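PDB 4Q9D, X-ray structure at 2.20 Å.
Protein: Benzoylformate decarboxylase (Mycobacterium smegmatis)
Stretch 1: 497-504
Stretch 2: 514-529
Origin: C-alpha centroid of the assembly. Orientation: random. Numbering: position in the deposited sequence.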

# COMPACT_ATOMS: atom_id res chain seq x y z
N GLY B 497 28.82 -19.73 -22.98
CA GLY B 497 28.80 -21.16 -23.28
C GLY B 497 27.93 -21.61 -24.45
O GLY B 497 27.79 -22.81 -24.70
N CYS B 498 27.33 -20.67 -25.18
CA CYS B 498 26.47 -21.05 -26.29
C CYS B 498 27.28 -21.20 -27.56
O CYS B 498 28.26 -20.47 -27.75
CB CYS B 498 25.41 -19.97 -26.52
SG CYS B 498 24.15 -19.97 -25.23
N ARG B 499 26.87 -22.13 -28.44
CA ARG B 499 27.34 -22.13 -29.82
C ARG B 499 26.93 -20.81 -30.45
O ARG B 499 25.91 -20.22 -30.06
CB ARG B 499 26.67 -23.23 -30.64
CG ARG B 499 27.00 -24.66 -30.30
CD ARG B 499 26.27 -25.55 -31.32
NE ARG B 499 26.95 -25.48 -32.62
CZ ARG B 499 26.49 -24.93 -33.76
NH1 ARG B 499 25.25 -24.39 -33.88
NH2 ARG B 499 27.29 -24.94 -34.82
N THR B 500 27.67 -20.35 -31.44
CA THR B 500 27.35 -19.07 -32.03
C THR B 500 27.93 -18.89 -33.44
O THR B 500 28.91 -19.51 -33.77
CB THR B 500 27.82 -17.92 -31.10
OG1 THR B 500 27.26 -16.68 -31.56
CG2 THR B 500 29.32 -17.81 -31.12
N ALA B 501 27.29 -18.06 -34.25
CA ALA B 501 27.89 -17.58 -35.49
C ALA B 501 27.34 -16.21 -35.83
O ALA B 501 26.24 -15.83 -35.41
CB ALA B 501 27.68 -18.57 -36.66
N THR B 502 28.13 -15.44 -36.56
CA THR B 502 27.68 -14.17 -37.10
C THR B 502 27.45 -14.43 -38.59
O THR B 502 28.38 -14.77 -39.30
CB THR B 502 28.74 -13.07 -36.88
OG1 THR B 502 28.93 -12.89 -35.46
CG2 THR B 502 28.33 -11.74 -37.56
N VAL B 503 26.21 -14.32 -39.05
CA VAL B 503 25.90 -14.71 -40.41
C VAL B 503 26.20 -13.57 -41.40
O VAL B 503 26.01 -12.38 -41.09
CB VAL B 503 24.47 -15.26 -40.53
CG1 VAL B 503 24.19 -16.27 -39.39
CG2 VAL B 503 23.47 -14.17 -40.49
N GLU B 504 26.68 -13.95 -42.59
CA GLU B 504 27.08 -12.98 -43.62
C GLU B 504 26.11 -12.87 -44.81
O GLU B 504 26.21 -11.95 -45.64
CB GLU B 504 28.48 -13.33 -44.13
CG GLU B 504 29.53 -13.32 -43.02
CD GLU B 504 30.82 -14.08 -43.36
OE1 GLU B 504 31.16 -14.24 -44.56
OE2 GLU B 504 31.50 -14.53 -42.42
N LYS B 514 20.32 -24.77 -40.06
CA LYS B 514 20.25 -26.22 -40.15
C LYS B 514 21.22 -26.88 -39.18
O LYS B 514 20.89 -27.87 -38.55
CB LYS B 514 20.56 -26.71 -41.56
CG LYS B 514 19.48 -26.34 -42.60
CD LYS B 514 19.91 -26.78 -44.03
CE LYS B 514 18.83 -26.40 -45.06
NZ LYS B 514 19.32 -26.46 -46.48
N THR B 515 22.42 -26.35 -39.09
CA THR B 515 23.37 -26.87 -38.11
C THR B 515 22.85 -26.69 -36.68
O THR B 515 22.98 -27.60 -35.85
CB THR B 515 24.72 -26.18 -38.28
OG1 THR B 515 25.23 -26.48 -39.57
CG2 THR B 515 25.73 -26.64 -37.23
N ALA B 516 22.24 -25.54 -36.39
CA ALA B 516 21.76 -25.27 -35.02
C ALA B 516 20.65 -26.24 -34.63
O ALA B 516 20.57 -26.69 -33.47
CB ALA B 516 21.28 -23.83 -34.88
N LEU B 517 19.80 -26.56 -35.60
CA LEU B 517 18.66 -27.44 -35.36
C LEU B 517 19.08 -28.85 -35.02
O LEU B 517 18.32 -29.60 -34.41
CB LEU B 517 17.75 -27.45 -36.59
CG LEU B 517 16.93 -26.18 -36.77
CD1 LEU B 517 16.23 -26.16 -38.15
CD2 LEU B 517 15.92 -26.03 -35.63
N GLN B 518 20.29 -29.22 -35.42
CA GLN B 518 20.83 -30.56 -35.19
C GLN B 518 21.81 -30.59 -34.02
O GLN B 518 22.24 -31.66 -33.62
CB GLN B 518 21.54 -31.11 -36.44
CG GLN B 518 20.63 -31.40 -37.64
CD GLN B 518 19.33 -32.13 -37.26
OE1 GLN B 518 19.32 -33.00 -36.38
NE2 GLN B 518 18.23 -31.77 -37.94
N ALA B 519 22.19 -29.43 -33.50
CA ALA B 519 23.20 -29.39 -32.44
C ALA B 519 22.62 -29.84 -31.10
O ALA B 519 21.42 -29.82 -30.89
CB ALA B 519 23.81 -27.98 -32.32
N ASP B 520 23.47 -30.29 -30.20
CA ASP B 520 23.04 -30.45 -28.81
C ASP B 520 23.35 -29.14 -28.09
O ASP B 520 24.49 -28.67 -28.07
CB ASP B 520 23.71 -31.65 -28.14
CG ASP B 520 25.13 -31.85 -28.62
OD1 ASP B 520 25.77 -30.86 -29.05
OD2 ASP B 520 25.61 -33.01 -28.58
N GLY B 521 22.32 -28.50 -27.56
CA GLY B 521 22.52 -27.21 -26.93
C GLY B 521 22.17 -26.03 -27.81
O GLY B 521 22.01 -26.14 -29.03
N PRO B 522 22.05 -24.87 -27.17
CA PRO B 522 21.52 -23.67 -27.81
C PRO B 522 22.55 -23.03 -28.71
O PRO B 522 23.76 -23.16 -28.51
CB PRO B 522 21.27 -22.74 -26.61
CG PRO B 522 22.34 -23.14 -25.63
CD PRO B 522 22.42 -24.65 -25.76
N THR B 523 22.07 -22.28 -29.69
CA THR B 523 22.94 -21.49 -30.56
C THR B 523 22.39 -20.07 -30.61
O THR B 523 21.17 -19.87 -30.65
CB THR B 523 22.94 -22.05 -32.01
OG1 THR B 523 23.33 -23.42 -31.99
CG2 THR B 523 23.87 -21.25 -32.92
N VAL B 524 23.30 -19.11 -30.60
CA VAL B 524 22.98 -17.72 -30.83
C VAL B 524 23.49 -17.31 -32.23
O VAL B 524 24.69 -17.28 -32.49
CB VAL B 524 23.61 -16.82 -29.74
CG1 VAL B 524 23.32 -15.33 -30.03
CG2 VAL B 524 23.10 -17.25 -28.32
N LEU B 525 22.56 -17.03 -33.14
CA LEU B 525 22.93 -16.61 -34.49
C LEU B 525 22.70 -15.11 -34.57
O LEU B 525 21.58 -14.62 -34.38
CB LEU B 525 22.10 -17.35 -35.54
CG LEU B 525 22.28 -18.88 -35.57
CD1 LEU B 525 21.35 -19.52 -36.62
CD2 LEU B 525 23.73 -19.29 -35.80
N VAL B 526 23.77 -14.37 -34.81
CA VAL B 526 23.69 -12.94 -34.90
C VAL B 526 23.59 -12.55 -36.38
O VAL B 526 24.49 -12.85 -37.16
CB VAL B 526 24.90 -12.28 -34.19
CG1 VAL B 526 24.72 -10.78 -34.16
CG2 VAL B 526 25.03 -12.84 -32.73
N VAL B 527 22.48 -11.91 -36.76
CA VAL B 527 22.20 -11.59 -38.14
C VAL B 527 22.19 -10.07 -38.36
O VAL B 527 21.30 -9.36 -37.90
CB VAL B 527 20.85 -12.17 -38.59
CG1 VAL B 527 20.62 -11.88 -40.08
CG2 VAL B 527 20.79 -13.69 -38.31
N PRO B 528 23.21 -9.55 -39.06
CA PRO B 528 23.19 -8.09 -39.26
C PRO B 528 22.04 -7.69 -40.17
O PRO B 528 21.87 -8.26 -41.24
CB PRO B 528 24.55 -7.80 -39.92
CG PRO B 528 25.40 -9.03 -39.63
CD PRO B 528 24.44 -10.19 -39.55
N THR B 529 21.22 -6.74 -39.74
CA THR B 529 20.04 -6.39 -40.52
C THR B 529 20.00 -4.88 -40.69
O THR B 529 20.75 -4.16 -40.03
CB THR B 529 18.74 -6.85 -39.83
OG1 THR B 529 18.64 -6.18 -38.57
CG2 THR B 529 18.73 -8.37 -39.60
O HOH W 1 25.59 -24.89 -27.37

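Two parallel strands, 499-502 and 523-528, run at 9° to each other, joined by a ladder of backbone hydrogen bonds, from which the side chains project to the two faces. Val 524 N donates to Arg 499 O (2.9 Å) and Val 526 N to Ala 501 O (2.9 Å); Val 503 N returns a bond to Val 526 O (2.9 Å). The ladder frays at its start, where the bond from Arg 499 N to Pro 522 O is weak (3.3 Å, 133°) and a water bridges the same two atoms.

Arg 499 has the largest area covered by the other stretch (132 Å²). With chi1 m and chi2 t the chain extends from the sheet, and chi3 near 75° then bends it so that Arg 499 NH1 donates to Thr 523 OG1 (2.9 Å), which lies at the edge of the guanidinium, near its plane. Thr 523, itself m, places its hydroxyl as the acceptor. The aliphatic part is used too: Arg 499 CD packs on Ala 519 CB at 3.6 Å, a methyl that gives it an apolar surface to lie against, and the guanidinium reaches the helix, with Arg 499 NH2 3.3 Å from Thr 515 CG2.

On the other face, Thr 500 adopts chi1 t, which brings Thr 500 OG1 within 2.8 Å of Val 524 O, to which it donates. Val 524 O also accepts from Ala 501 N (3.2 Å). Threonine suits this place because its beta-branched shape is at home in a strand while its hydroxyl can reach a neighbouring backbone.

Apolar contacts lie within and beyond the ladder. Cys 498, m, sets its SG 3.7 Å from Pro 522 CG. On the face of Arg 499 and Thr 523, Ala 501 CB meets Leu 525 CD2 at 4.1 Å, the leucine's longer chain spanning what the alanine leaves short. Beyond the last paired residues, Thr 502 and Val 526, Val 503 CG2 packs 3.5 Å from Val 527 CG2. Gly 521, at phi 99°, has backbone angles that call for glycine.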